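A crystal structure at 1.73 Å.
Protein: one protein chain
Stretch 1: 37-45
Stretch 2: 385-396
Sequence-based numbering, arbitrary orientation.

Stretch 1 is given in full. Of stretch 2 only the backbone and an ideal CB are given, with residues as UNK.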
# COMPACT_ATOMS: atom_id res chain seq x y z
N ARG B 37 8.30 -3.99 -15.45
CA ARG B 37 8.13 -4.81 -16.64
C ARG B 37 6.89 -4.37 -17.40
O ARG B 37 5.87 -4.03 -16.80
CB ARG B 37 8.03 -6.28 -16.27
CG ARG B 37 9.37 -6.81 -15.82
CD ARG B 37 9.28 -8.19 -15.21
NE ARG B 37 10.60 -8.60 -14.75
CZ ARG B 37 10.89 -9.79 -14.27
NH1 ARG B 37 9.95 -10.71 -14.16
NH2 ARG B 37 12.13 -10.07 -13.88
N LEU B 38 7.01 -4.36 -18.73
CA LEU B 38 5.90 -4.13 -19.63
C LEU B 38 5.37 -5.45 -20.14
O LEU B 38 6.13 -6.37 -20.44
CB LEU B 38 6.33 -3.30 -20.84
CG LEU B 38 7.11 -2.02 -20.57
CD1 LEU B 38 7.55 -1.38 -21.90
CD2 LEU B 38 6.27 -1.07 -19.75
N PHE B 39 4.05 -5.53 -20.28
CA PHE B 39 3.39 -6.66 -20.91
C PHE B 39 2.59 -6.11 -22.08
O PHE B 39 1.75 -5.22 -21.90
CB PHE B 39 2.51 -7.40 -19.90
CG PHE B 39 3.31 -7.98 -18.77
CD1 PHE B 39 3.74 -7.17 -17.74
CD2 PHE B 39 3.68 -9.31 -18.78
CE1 PHE B 39 4.51 -7.68 -16.72
CE2 PHE B 39 4.45 -9.83 -17.76
CZ PHE B 39 4.86 -9.01 -16.73
N ILE B 40 2.89 -6.60 -23.28
CA ILE B 40 2.43 -5.97 -24.52
C ILE B 40 1.78 -7.04 -25.38
O ILE B 40 2.43 -8.03 -25.74
CB ILE B 40 3.57 -5.29 -25.28
CG1 ILE B 40 4.35 -4.34 -24.37
CG2 ILE B 40 3.01 -4.52 -26.46
CD1 ILE B 40 5.81 -4.69 -24.30
N ALA B 41 0.53 -6.82 -25.74
CA ALA B 41 -0.21 -7.74 -26.59
C ALA B 41 -0.20 -7.26 -28.03
O ALA B 41 -0.40 -6.07 -28.31
CB ALA B 41 -1.66 -7.88 -26.10
N ASP B 42 0.03 -8.19 -28.94
CA ASP B 42 -0.04 -7.91 -30.37
C ASP B 42 -1.49 -7.81 -30.80
O ASP B 42 -2.36 -8.52 -30.28
CB ASP B 42 0.68 -9.01 -31.15
CG ASP B 42 0.94 -8.63 -32.59
OD1 ASP B 42 0.07 -8.92 -33.44
OD2 ASP B 42 2.00 -8.03 -32.84
N HIS B 43 -1.76 -6.91 -31.75
CA HIS B 43 -3.14 -6.67 -32.15
C HIS B 43 -3.72 -7.87 -32.88
O HIS B 43 -4.91 -8.17 -32.73
CB HIS B 43 -3.25 -5.43 -33.04
CG HIS B 43 -4.65 -5.17 -33.49
ND1 HIS B 43 -5.15 -5.66 -34.67
CD2 HIS B 43 -5.67 -4.50 -32.90
CE1 HIS B 43 -6.41 -5.29 -34.80
NE2 HIS B 43 -6.75 -4.58 -33.74
N ASP B 44 -2.91 -8.55 -33.68
CA ASP B 44 -3.36 -9.63 -34.55
C ASP B 44 -2.89 -11.00 -34.11
O ASP B 44 -3.65 -11.97 -34.20
CB ASP B 44 -2.87 -9.39 -35.99
CG ASP B 44 -3.04 -7.95 -36.43
OD1 ASP B 44 -4.19 -7.51 -36.61
OD2 ASP B 44 -2.01 -7.25 -36.58
N LYS B 45 -1.68 -11.11 -33.66
CA LYS B 45 -1.17 -12.43 -33.34
C LYS B 45 -1.42 -12.77 -31.88
O LYS B 45 -1.40 -11.88 -31.02
CB LYS B 45 0.33 -12.52 -33.64
CG LYS B 45 0.70 -12.22 -35.09
CD LYS B 45 -0.34 -12.77 -36.06
CE LYS B 45 0.24 -12.93 -37.47
NZ LYS B 45 1.24 -11.88 -37.80
N UNK B 385 13.15 4.81 -27.75
CA UNK B 385 12.08 4.01 -28.31
C UNK B 385 12.52 2.56 -28.34
O UNK B 385 13.71 2.25 -28.43
CB UNK B 385 11.70 4.50 -29.71
N UNK B 386 11.54 1.66 -28.24
CA UNK B 386 11.77 0.23 -28.13
C UNK B 386 11.15 -0.44 -29.35
O UNK B 386 9.97 -0.23 -29.63
CB UNK B 386 11.19 -0.33 -26.83
N UNK B 387 11.93 -1.26 -30.04
CA UNK B 387 11.45 -1.99 -31.20
C UNK B 387 10.79 -3.28 -30.73
O UNK B 387 11.35 -4.01 -29.91
CB UNK B 387 12.59 -2.28 -32.18
N UNK B 388 9.58 -3.54 -31.24
CA UNK B 388 8.78 -4.70 -30.86
C UNK B 388 8.13 -5.20 -32.15
O UNK B 388 7.27 -4.52 -32.72
CB UNK B 388 7.74 -4.36 -29.79
N UNK B 389 8.51 -6.39 -32.59
CA UNK B 389 8.02 -6.86 -33.87
C UNK B 389 6.51 -7.05 -33.82
O UNK B 389 5.92 -7.36 -32.78
CB UNK B 389 8.71 -8.17 -34.26
N UNK B 390 5.86 -6.81 -34.96
CA UNK B 390 4.42 -6.92 -35.05
C UNK B 390 3.70 -5.60 -34.88
O UNK B 390 4.19 -4.54 -35.28
CB UNK B 390 3.91 -7.91 -34.00
N UNK B 391 2.50 -5.67 -34.31
CA UNK B 391 1.66 -4.51 -34.03
C UNK B 391 1.46 -4.44 -32.53
O UNK B 391 0.40 -4.83 -32.01
CB UNK B 391 0.32 -4.59 -34.77
N UNK B 392 2.46 -3.98 -31.79
CA UNK B 392 2.29 -3.84 -30.34
C UNK B 392 1.12 -2.93 -30.04
O UNK B 392 1.03 -1.82 -30.57
CB UNK B 392 3.56 -3.30 -29.69
N UNK B 393 0.20 -3.42 -29.22
CA UNK B 393 -1.10 -2.78 -29.06
C UNK B 393 -1.40 -2.53 -27.59
O UNK B 393 -1.03 -1.49 -27.04
CB UNK B 393 -2.20 -3.64 -29.69
N UNK B 394 -2.07 -3.47 -26.92
CA UNK B 394 -2.39 -3.30 -25.51
C UNK B 394 -1.16 -3.44 -24.63
O UNK B 394 -0.28 -4.26 -24.89
CB UNK B 394 -3.45 -4.32 -25.08
N UNK B 395 -1.10 -2.65 -23.57
CA UNK B 395 0.09 -2.61 -22.73
C UNK B 395 -0.31 -2.35 -21.28
O UNK B 395 -1.18 -1.53 -20.99
CB UNK B 395 1.07 -1.54 -23.22
N UNK B 396 0.32 -3.09 -20.37
CA UNK B 396 0.25 -2.80 -18.94
C UNK B 396 1.65 -2.92 -18.37
O UNK B 396 2.54 -3.55 -18.96
CB UNK B 396 -0.72 -3.74 -18.22

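Position 385 lies far from stretch 1. No neighbour there selects a side chain, and many would do. It is Glu385.

At 386, CA-to-CB points toward stretch 1, but nothing lies within 5.5 Å of the ideal CB. Only a long side chain could reach Leu38, and an apolar one would suit. Ile386 does so, with its CD1 4.4 Å from Leu38 CD1.

Position 387 is out of reach and open to many residues. It is Ser387. Position 388 points toward stretch 1, but nothing lies within 5.5 Å of its ideal CB, so a range of apolar side chains would do. It is Val388, with its CG1 5.0 Å from Ile40 CG2. Position 389 points sideways and is little constrained. It is Glu389; a water donates to Glu389 O (3.0 Å) and to Asp42 OD2 (2.7 Å).

Position 390 has phi/psi of 96/-148. An ideal CB would sit 2.2 Å from Asp42 OD2 and would also jam against the preceding carbonyl. Only glycine fits, and it is Gly390.

At 391, the backbone N donates to Asp42 OD2 (2.8 Å), and the O accepts from His43 N (3.0 Å). The ideal CB is 4.0 Å from Asp44 OD2, so a polar donor or a basic side chain would suit. Gln391 has its NE2 a very short 2.3 Å from Asp44 OD2, as donor.

At 392, phi is -58, which proline allows. The ideal CB is a tight 3.5 Å from Ile40 CG2. A compact apolar residue would fit. Pro392 packs its CB 3.7 Å from Ile40 CG2.

At 393, N donates to Ala41 O (2.9 Å). CA-to-CB points toward stretch 1, near the His43 backbone. An aromatic or a long side chain could meet the imidazole. Phe393 turns a ring face to the edge of His43, with the planes at 72°.

At 394, O accepts from Ala41 N (2.8 Å). CB lies on the same sheet face as Ala41, whose small methyl leaves room for polar or apolar residues. Asn394 puts its CB 4.1 Å from Ala41 CB.

At 395, CB shares a face with Ile40, with Leu38 nearby. A branched or long apolar residue suits. Ile395 places its CD1 4.0 Å from Ile40 CG1 and 4.3 Å from Leu38 CD1.

At 396, N donates to Phe39 O (3.0 Å) and O accepts from Phe39 N (2.8 Å), an antiparallel pair. CB is on the Phe39 face, where apolar residues would suit. Val396 sets its CG2 3.9 Å from Phe39 CB.

Stretch 2 385-396: EISVEGQPFNIV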
# COMPACT_ATOMS: atom_id res chain seq x y z
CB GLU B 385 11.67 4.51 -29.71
CG GLU B 385 12.74 4.45 -30.78
CD GLU B 385 12.19 4.85 -32.14
OE1 GLU B 385 12.25 4.03 -33.08
OE2 GLU B 385 11.65 5.97 -32.25
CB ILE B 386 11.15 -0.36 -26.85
CG1 ILE B 386 11.77 0.27 -25.61
CG2 ILE B 386 11.32 -1.88 -26.81
CD1 ILE B 386 10.93 0.10 -24.38
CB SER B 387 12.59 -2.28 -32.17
OG SER B 387 12.15 -3.13 -33.22
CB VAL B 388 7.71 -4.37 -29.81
CG1 VAL B 388 6.94 -5.64 -29.41
CG2 VAL B 388 8.32 -3.71 -28.59
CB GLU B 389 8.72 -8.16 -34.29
CG GLU B 389 8.76 -9.26 -33.24
CD GLU B 389 9.63 -10.43 -33.68
OE1 GLU B 389 10.50 -10.22 -34.55
OE2 GLU B 389 9.44 -11.55 -33.17
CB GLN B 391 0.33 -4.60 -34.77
CG GLN B 391 0.46 -4.34 -36.24
CD GLN B 391 -0.87 -4.05 -36.88
OE1 GLN B 391 -1.05 -3.02 -37.53
NE2 GLN B 391 -1.82 -4.95 -36.68
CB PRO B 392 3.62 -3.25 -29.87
CG PRO B 392 4.20 -2.59 -31.09
CD PRO B 392 3.74 -3.41 -32.25
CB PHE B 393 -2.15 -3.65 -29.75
CG PHE B 393 -3.54 -3.10 -29.72
CD1 PHE B 393 -3.79 -1.76 -29.92
CD2 PHE B 393 -4.61 -3.95 -29.53
CE1 PHE B 393 -5.08 -1.26 -29.89
CE2 PHE B 393 -5.90 -3.47 -29.51
CZ PHE B 393 -6.14 -2.13 -29.69
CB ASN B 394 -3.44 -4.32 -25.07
CG ASN B 394 -4.78 -4.12 -25.74
OD1 ASN B 394 -5.39 -5.07 -26.25
ND2 ASN B 394 -5.24 -2.88 -25.76
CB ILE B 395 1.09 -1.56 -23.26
CG1 ILE B 395 2.35 -1.52 -22.40
CG2 ILE B 395 0.45 -0.17 -23.33
CD1 ILE B 395 3.47 -0.70 -23.04
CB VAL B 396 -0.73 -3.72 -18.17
CG1 VAL B 396 -2.17 -3.52 -18.67
CG2 VAL B 396 -0.31 -5.19 -18.27
O HOH W 1 3.65 -6.98 -30.92
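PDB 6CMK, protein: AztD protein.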